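Local coordinates for hypothetical protein yibA (Escherichia coli, PDB 1OYZ) that is of unknown function but is built from HEAT-type helical repeats, with an oxidoreductase activity assigned only tentatively, at residues L163-N166 with L167-P171; A179-A182 with I183-K187. All blocks are in the same frame, centred on the assembly; numbering follows the deposited sequence.

Contact 1. Residues L163-N166 with L167-P171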
loop_
_atom_site.group_PDB
_atom_site.type_symbol
_atom_site.label_atom_id
_atom_site.label_comp_id
_atom_site.label_asym_id
_atom_site.label_seq_id
_atom_site.Cartn_x
_atom_site.Cartn_y
_atom_site.Cartn_z
ATOM N N LEU A 163 2.036 9.494 -12.367
ATOM C CA LEU A 163 1.081 8.405 -12.152
ATOM C C LEU A 163 0.417 8.643 -10.796
ATOM O O LEU A 163 -0.801 8.623 -10.669
ATOM C CB LEU A 163 1.807 7.058 -12.172
ATOM C CG LEU A 163 2.617 6.717 -13.436
ATOM C CD1 LEU A 163 3.038 5.254 -13.314
ATOM C CD2 LEU A 163 1.804 6.925 -14.752
ATOM N N LEU A 164 1.262 8.864 -9.801
ATOM C CA LEU A 164 0.857 9.170 -8.442
ATOM C C LEU A 164 -0.193 10.288 -8.433
ATOM O O LEU A 164 -1.257 10.166 -7.816
ATOM C CB LEU A 164 2.093 9.593 -7.645
ATOM C CG LEU A 164 2.573 8.608 -6.570
ATOM C CD1 LEU A 164 1.999 7.229 -6.810
ATOM C CD2 LEU A 164 4.097 8.584 -6.544
ATOM N N ILE A 165 0.093 11.369 -9.154
ATOM C CA ILE A 165 -0.829 12.481 -9.223
ATOM C C ILE A 165 -2.163 12.030 -9.781
ATOM O O ILE A 165 -3.210 12.365 -9.227
ATOM C CB ILE A 165 -0.226 13.628 -10.075
ATOM C CG1 ILE A 165 0.968 14.224 -9.339
ATOM C CG2 ILE A 165 -1.263 14.713 -10.341
ATOM C CD1 ILE A 165 1.657 15.350 -10.086
ATOM N N ASN A 166 -2.157 11.251 -10.863
ATOM C CA ASN A 166 -3.445 10.812 -11.403
ATOM C C ASN A 166 -4.189 9.919 -10.396
ATOM O O ASN A 166 -5.410 9.974 -10.318
ATOM C CB ASN A 166 -3.262 10.074 -12.736
ATOM C CG ASN A 166 -4.431 10.302 -13.696
ATOM O OD1 ASN A 166 -4.696 11.429 -14.104
ATOM N ND2 ASN A 166 -5.143 9.234 -14.043
ATOM N N LEU A 167 -3.458 9.119 -9.618
ATOM C CA LEU A 167 -4.090 8.246 -8.623
ATOM C C LEU A 167 -4.677 9.065 -7.467
ATOM O O LEU A 167 -5.608 8.633 -6.792
ATOM C CB LEU A 167 -3.087 7.197 -8.097
ATOM C CG LEU A 167 -2.634 6.174 -9.167
ATOM C CD1 LEU A 167 -1.487 5.293 -8.667
ATOM C CD2 LEU A 167 -3.825 5.304 -9.574
ATOM N N LEU A 168 -4.113 10.239 -7.218
ATOM C CA LEU A 168 -4.664 11.079 -6.174
ATOM C C LEU A 168 -6.080 11.456 -6.605
ATOM O O LEU A 168 -6.947 11.708 -5.763
ATOM C CB LEU A 168 -3.849 12.357 -6.013
ATOM C CG LEU A 168 -2.462 12.227 -5.404
ATOM C CD1 LEU A 168 -1.731 13.582 -5.500
ATOM C CD2 LEU A 168 -2.586 11.777 -3.956
ATOM N N LYS A 169 -6.310 11.487 -7.919
ATOM C CA LYS A 169 -7.604 11.873 -8.462
ATOM C C LYS A 169 -8.507 10.684 -8.668
ATOM O O LYS A 169 -9.585 10.799 -9.255
ATOM C CB LYS A 169 -7.424 12.594 -9.798
ATOM C CG LYS A 169 -6.299 13.608 -9.810
ATOM C CD LYS A 169 -6.028 14.088 -11.236
ATOM C CE LYS A 169 -4.755 14.928 -11.334
ATOM N NZ LYS A 169 -4.674 15.616 -12.658
ATOM N N ASP A 170 -8.084 9.542 -8.155
ATOM C CA ASP A 170 -8.862 8.344 -8.344
ATOM C C ASP A 170 -10.228 8.366 -7.685
ATOM O O ASP A 170 -10.422 8.966 -6.626
ATOM C CB ASP A 170 -8.091 7.136 -7.850
ATOM C CG ASP A 170 -8.567 5.868 -8.485
ATOM O OD1 ASP A 170 -9.672 5.401 -8.144
ATOM O OD2 ASP A 170 -7.834 5.345 -9.350
ATOM N N PRO A 171 -11.205 7.721 -8.331
ATOM C CA PRO A 171 -12.569 7.657 -7.803
ATOM C C PRO A 171 -12.591 6.794 -6.554
ATOM O O PRO A 171 -13.477 6.904 -5.718
ATOM C CB PRO A 171 -13.351 7.042 -8.962
ATOM C CG PRO A 171 -12.621 7.553 -10.154
ATOM C CD PRO A 171 -11.184 7.330 -9.754
HETATM O O HOH W 1 -6.934 7.175 -10.798
#
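Lys169 and Ile165 meet because of two torsions one turn apart. In Lys169, CG beside the backbone N (chi1 -43°) starts the chain back toward Ile165, and the extended chain carries CE to Ile165 CG2. In Ile165, chi1 of -68° sets CG2 anti to the backbone N. The two side chains then lie side by side and point the same way. Lys169 CE touches Ile165 CG2 at 3.6 Å, and Lys169 CG passes 3.4 Å from Ile165 O. Asn166 crosses the lysine at about a right angle, with its OD1 4.1 Å from Lys169 CD.

The backbone shows the helix coming to its end. Leu167 N bonds to Leu163 O at 2.9 Å, and Leu168 N bonds to Leu164 O. At Lys169 the pattern changes. Its N makes a weak bond to Ile165 O and a shorter one, 3.0 Å, to Asn166 O. That donor sits above the carbonyl plane, 64° out of it. Asp170 N then bonds to Leu167 O, and the chain leaves the helix.

A water bridges Asn166 O and Asp170 OD2. It donates to Asn166 O at 3.2 Å. Its distance to Asp170 OD2, 2.5 Å, is unusually short and carries little weight. Asp170 is buried, and its OD2 also forms a salt bridge with Arg145 of helix 142-153. Its OD1 accepts a bond from Asn172 N.

The apolar side chains face neighbouring helices. Leu167 packs on Val175, and Leu168 reaches Cys196 and Met200. Leu164 CD1 lies 4.4 Å from Leu167 CD1, a loose touch.

The helix end is thus apolar on its packed sides and polar at the turn. There the buried carboxylate of Asp170 is met by an arginine and a backbone amide, which probably helps keep it ionised.

Contact 2. Residues A179-A182 with I183-K187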
loop_
_atom_site.group_PDB
_atom_site.type_symbol
_atom_site.label_atom_id
_atom_site.label_comp_id
_atom_site.label_asym_id
_atom_site.label_seq_id
_atom_site.Cartn_x
_atom_site.Cartn_y
_atom_site.Cartn_z
ATOM N N ALA A 179 -1.894 6.620 -2.802
ATOM C CA ALA A 179 -1.085 7.533 -3.614
ATOM C C ALA A 179 -0.490 8.604 -2.714
ATOM O O ALA A 179 0.734 8.790 -2.661
ATOM C CB ALA A 179 -1.951 8.190 -4.715
ATOM N N ALA A 180 -1.374 9.280 -1.985
ATOM C CA ALA A 180 -0.976 10.352 -1.081
ATOM C C ALA A 180 0.006 9.790 -0.080
ATOM O O ALA A 180 1.017 10.404 0.229
ATOM C CB ALA A 180 -2.194 10.908 -0.362
ATOM N N PHE A 181 -0.308 8.600 0.398
ATOM C CA PHE A 181 0.521 7.918 1.361
ATOM C C PHE A 181 1.927 7.720 0.812
ATOM O O PHE A 181 2.912 7.990 1.501
ATOM C CB PHE A 181 -0.097 6.561 1.681
ATOM C CG PHE A 181 0.272 6.028 3.027
ATOM C CD1 PHE A 181 1.609 5.844 3.387
ATOM C CD2 PHE A 181 -0.737 5.692 3.938
ATOM C CE1 PHE A 181 1.938 5.329 4.639
ATOM C CE2 PHE A 181 -0.432 5.176 5.190
ATOM C CZ PHE A 181 0.908 4.992 5.548
ATOM N N ALA A 182 2.036 7.258 -0.426
ATOM C CA ALA A 182 3.368 7.038 -0.973
ATOM C C ALA A 182 4.080 8.367 -1.286
ATOM O O ALA A 182 5.315 8.463 -1.218
ATOM C CB ALA A 182 3.292 6.121 -2.212
ATOM N N ILE A 183 3.306 9.395 -1.626
ATOM C CA ILE A 183 3.873 10.718 -1.898
ATOM C C ILE A 183 4.461 11.279 -0.619
ATOM O O ILE A 183 5.526 11.879 -0.622
ATOM C CB ILE A 183 2.785 11.697 -2.410
ATOM C CG1 ILE A 183 2.542 11.442 -3.892
ATOM C CG2 ILE A 183 3.208 13.179 -2.146
ATOM C CD1 ILE A 183 1.296 11.996 -4.412
ATOM N N ASN A 184 3.771 11.086 0.491
ATOM C CA ASN A 184 4.288 11.609 1.725
ATOM C C ASN A 184 5.567 10.850 2.100
ATOM O O ASN A 184 6.589 11.458 2.450
ATOM C CB ASN A 184 3.225 11.515 2.809
ATOM C CG ASN A 184 2.146 12.607 2.668
ATOM O OD1 ASN A 184 1.007 12.435 3.121
ATOM N ND2 ASN A 184 2.506 13.728 2.033
ATOM N N ILE A 185 5.498 9.524 1.985
ATOM C CA ILE A 185 6.607 8.623 2.272
ATOM C C ILE A 185 7.890 9.024 1.530
ATOM O O ILE A 185 8.979 9.005 2.101
ATOM C CB ILE A 185 6.187 7.166 1.903
ATOM C CG1 ILE A 185 6.168 6.312 3.168
ATOM C CG2 ILE A 185 7.052 6.614 0.786
ATOM C CD1 ILE A 185 5.084 6.726 4.152
ATOM N N ASN A 186 7.758 9.408 0.268
ATOM C CA ASN A 186 8.919 9.799 -0.511
ATOM C C ASN A 186 9.186 11.302 -0.507
ATOM O O ASN A 186 10.128 11.774 -1.136
ATOM C CB ASN A 186 8.758 9.299 -1.937
ATOM C CG ASN A 186 8.762 7.781 -2.022
ATOM O OD1 ASN A 186 8.243 7.205 -2.974
ATOM N ND2 ASN A 186 9.364 7.127 -1.030
ATOM N N LYS A 187 8.359 12.049 0.213
ATOM C CA LYS A 187 8.517 13.496 0.312
ATOM C C LYS A 187 8.551 14.180 -1.048
ATOM O O LYS A 187 9.278 15.143 -1.254
ATOM C CB LYS A 187 9.781 13.838 1.110
ATOM C CG LYS A 187 9.745 13.334 2.556
ATOM C CD LYS A 187 11.018 13.691 3.303
ATOM C CE LYS A 187 11.110 12.971 4.640
ATOM N NZ LYS A 187 12.280 13.485 5.396
#
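Ile185 reaches back one helical turn to Phe181. Its CB lies 3.4 Å from Phe181 O, the oxygen that accepts the bond from Ile185 N. CG2 turns to the neighbouring carbonyl and comes within 3.2 Å of Ala182 O. CG1 passes Phe181 O at 4.0 Å. CD1, the tip, ends at the edge of the Phe181 ring, near its plane, 3.5 Å from CE1. The ring is there because Phe181 CG is anti to its backbone N (chi1 -154°).

Four backbone bonds run through this turn, from Ile183, Asn184, Ile185 and Asn186 back to Ala179, Ala180, Phe181 and Ala182. The Ile185 N to Phe181 O bond is the straightest, 165° at the hydrogen. Lys187 then takes a positive phi (55°). Its N bonds to Asn184 O at 2.9 Å, one of the two bonds back into the last turn that make a Schellman motif.

On the buried side, Ala180 and Ile183 meet Phe197 of helix 191-200. Small and branched apolar groups therefore pack against adjacent helices, while Phe181 and Ile185 pair as an apolar patch on an exposed side.

How the contacts relate
Contact 1 comes first along the chain, at the end of helix 161-168. Contact 2 follows, in the last turns of helix 173-186. Their centres are about 12 Å apart. The two helices are consecutive, and both contacts belong to the HEAT-repeat part of the chain. They touch directly. Leu168 CD1 meets Ile183 CD1 at 3.6 Å, and Leu167 CB meets Ala179 CB at 3.7 Å. Leu168 CD2 also packs on Ala179 CB and Ala180 N. Helix 191-200 packs on Leu168 and Ile183 as well. The result is two consecutive helices packed on each other and on helix 191-200, consistent with a HEAT-type repeat stack.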